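Local coordinates for protein hydrolase, isochorismatase family (Pseudomonas putida KT2440, PDB 4H17) that probably acts as a hydrolase of the isochorismatase family, built on a Rossmann-like fold, at residues Thr160-Phe165 with Ile170-Ile175. Sequence-based numbering, arbitrary orientation.
Sequences TRDLAF and IPAAQI. With EDO (1,2-ethanediol), chain H.
L163 and I170 form an antiparallel hydrogen-bonded pair: L163 N donates to I170 O at 3.0 Å, and I170 N returns a nearly straight bond (173°) to L163 O. The chain then turns into the helix starting at A172, which lies against the 160-162 backbone, its CB 3.4 Å from R161 C. D162 lies beside this helix start. With its CG anti to the carbonyl carbon (chi1 -69°), OD1 reaches A172 N at 2.9 Å; the amide meets it on the anti side, 26° out of the carboxylate plane. An alanine here would remove the carboxylate and is likely to leave A172 N without this acceptor and the first turn without its nearby negative charge. On the face that carries the L163 and I170 side chains, L163 crosses I175 at about a right angle, its CD1 lying 3.9 Å from CD1 of I175, while T160 presents CG2 to CG2 of I175. Farther along the hairpin, I170 CD1 packs against F165 CB. The R161 side chain starts away from the 170-175 segment; L163 CD2 sits above one face of its guanidinium, offset toward the rim, and NH2 forms a salt bridge with D185 of the second subunit. The contact thus joins a two-stranded hairpin to the start of helix 172-186 beside the subunit interface: apolar side chains pack L163 against I175, while the D162 carboxylate probably offsets the partial positive charge at the N-terminal end of the helix.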
loop_
_atom_site.group_PDB
_atom_site.type_symbol
_atom_site.label_atom_id
_atom_site.label_comp_id
_atom_site.label_asym_id
_atom_site.label_seq_id
_atom_site.Cartn_x
_atom_site.Cartn_y
_atom_site.Cartn_z
ATOM N N THR A 160 1.695 2.252 14.198
ATOM C CA THR A 160 1.899 0.875 13.841
ATOM C C THR A 160 2.675 0.146 14.959
ATOM O O THR A 160 2.737 0.617 16.127
ATOM C CB THR A 160 2.551 0.781 12.458
ATOM O OG1 THR A 160 2.631 -0.592 12.055
ATOM C CG2 THR A 160 3.908 1.393 12.458
ATOM N N ARG A 161 3.139 -1.049 14.629
ATOM C CA ARG A 161 3.910 -1.862 15.578
ATOM C C ARG A 161 5.242 -2.348 14.979
ATOM O O ARG A 161 5.506 -2.207 13.777
ATOM C CB ARG A 161 3.059 -3.006 16.063
ATOM C CG ARG A 161 2.862 -4.128 15.032
ATOM C CD ARG A 161 1.871 -5.195 15.492
ATOM N NE ARG A 161 2.095 -6.504 14.846
ATOM C CZ ARG A 161 1.811 -6.802 13.578
ATOM N NH1 ARG A 161 1.248 -5.904 12.766
ATOM N NH2 ARG A 161 2.099 -8.021 13.141
ATOM N N ASP A 162 6.115 -2.869 15.847
ATOM C CA ASP A 162 7.313 -3.540 15.408
ATOM C C ASP A 162 6.950 -4.660 14.458
ATOM O O ASP A 162 6.077 -5.484 14.767
ATOM C CB ASP A 162 8.087 -4.162 16.579
ATOM C CG ASP A 162 8.726 -3.151 17.534
ATOM O OD1 ASP A 162 8.643 -1.946 17.347
ATOM O OD2 ASP A 162 9.345 -3.621 18.510
ATOM N N LEU A 163 7.645 -4.758 13.329
ATOM C CA LEU A 163 7.428 -5.888 12.402
ATOM C C LEU A 163 8.632 -6.762 12.179
ATOM O O LEU A 163 9.792 -6.309 12.280
ATOM C CB LEU A 163 6.952 -5.416 11.029
ATOM C CG LEU A 163 5.664 -4.606 10.986
ATOM C CD1 LEU A 163 5.406 -4.100 9.577
ATOM C CD2 LEU A 163 4.509 -5.382 11.528
ATOM N N ALA A 164 8.360 -8.044 11.951
ATOM C CA ALA A 164 9.386 -8.978 11.558
ATOM C C ALA A 164 9.916 -8.708 10.169
ATOM O O ALA A 164 9.166 -8.463 9.258
ATOM C CB ALA A 164 8.876 -10.398 11.634
ATOM N N PHE A 165 11.224 -8.810 10.032
ATOM C CA PHE A 165 11.884 -8.970 8.743
ATOM C C PHE A 165 12.811 -10.185 8.905
ATOM O O PHE A 165 13.887 -10.142 9.559
ATOM C CB PHE A 165 12.637 -7.700 8.326
ATOM C CG PHE A 165 13.299 -7.842 7.028
ATOM C CD1 PHE A 165 12.534 -7.806 5.879
ATOM C CD2 PHE A 165 14.643 -8.142 6.947
ATOM C CE1 PHE A 165 13.110 -8.031 4.652
ATOM C CE2 PHE A 165 15.223 -8.376 5.709
ATOM C CZ PHE A 165 14.443 -8.316 4.564
ATOM N N ILE A 170 12.105 -4.874 12.799
ATOM C CA ILE A 170 12.158 -3.461 12.423
ATOM C C ILE A 170 11.249 -2.695 13.390
ATOM O O ILE A 170 10.040 -2.984 13.497
ATOM C CB ILE A 170 11.712 -3.211 10.984
ATOM C CG1 ILE A 170 12.578 -4.002 9.981
ATOM C CG2 ILE A 170 11.778 -1.706 10.685
ATOM C CD1 ILE A 170 12.103 -4.043 8.556
ATOM N N PRO A 171 11.815 -1.739 14.121
ATOM C CA PRO A 171 10.944 -0.976 15.005
ATOM C C PRO A 171 9.784 -0.299 14.331
ATOM O O PRO A 171 9.888 0.260 13.218
ATOM C CB PRO A 171 11.860 0.078 15.625
ATOM C CG PRO A 171 13.218 -0.440 15.438
ATOM C CD PRO A 171 13.238 -1.381 14.288
ATOM N N ALA A 172 8.731 -0.146 15.121
ATOM C CA ALA A 172 7.532 0.547 14.721
ATOM C C ALA A 172 7.829 1.937 14.147
ATOM O O ALA A 172 7.286 2.272 13.112
ATOM C CB ALA A 172 6.587 0.641 15.907
ATOM N N ALA A 173 8.738 2.708 14.768
ATOM C CA ALA A 173 9.050 4.052 14.283
ATOM C C ALA A 173 9.596 4.036 12.871
ATOM O O ALA A 173 9.330 4.961 12.090
ATOM C CB ALA A 173 10.026 4.777 15.223
ATOM N N GLN A 174 10.385 3.008 12.565
ATOM C CA GLN A 174 11.075 2.921 11.269
ATOM C C GLN A 174 10.026 2.522 10.228
ATOM O O GLN A 174 9.931 3.122 9.146
ATOM C CB GLN A 174 12.216 1.947 11.297
ATOM C CG GLN A 174 13.429 2.507 11.977
ATOM C CD GLN A 174 14.565 1.537 12.000
ATOM O OE1 GLN A 174 14.820 0.839 11.017
ATOM N NE2 GLN A 174 15.293 1.511 13.118
ATOM N N ILE A 175 9.189 1.549 10.583
ATOM C CA ILE A 175 8.080 1.215 9.684
ATOM C C ILE A 175 7.210 2.441 9.392
ATOM O O ILE A 175 6.829 2.687 8.274
ATOM C CB ILE A 175 7.166 0.126 10.278
ATOM C CG1 ILE A 175 7.927 -1.179 10.523
ATOM C CG2 ILE A 175 5.946 -0.059 9.383
ATOM C CD1 ILE A 175 8.562 -1.839 9.319
HETATM C C1 EDO H . 5.582 5.155 15.891
HETATM O O1 EDO H . 5.648 4.897 17.305
HETATM C C2 EDO H . 4.121 5.002 15.474
HETATM O O2 EDO H . 3.629 3.676 15.680
#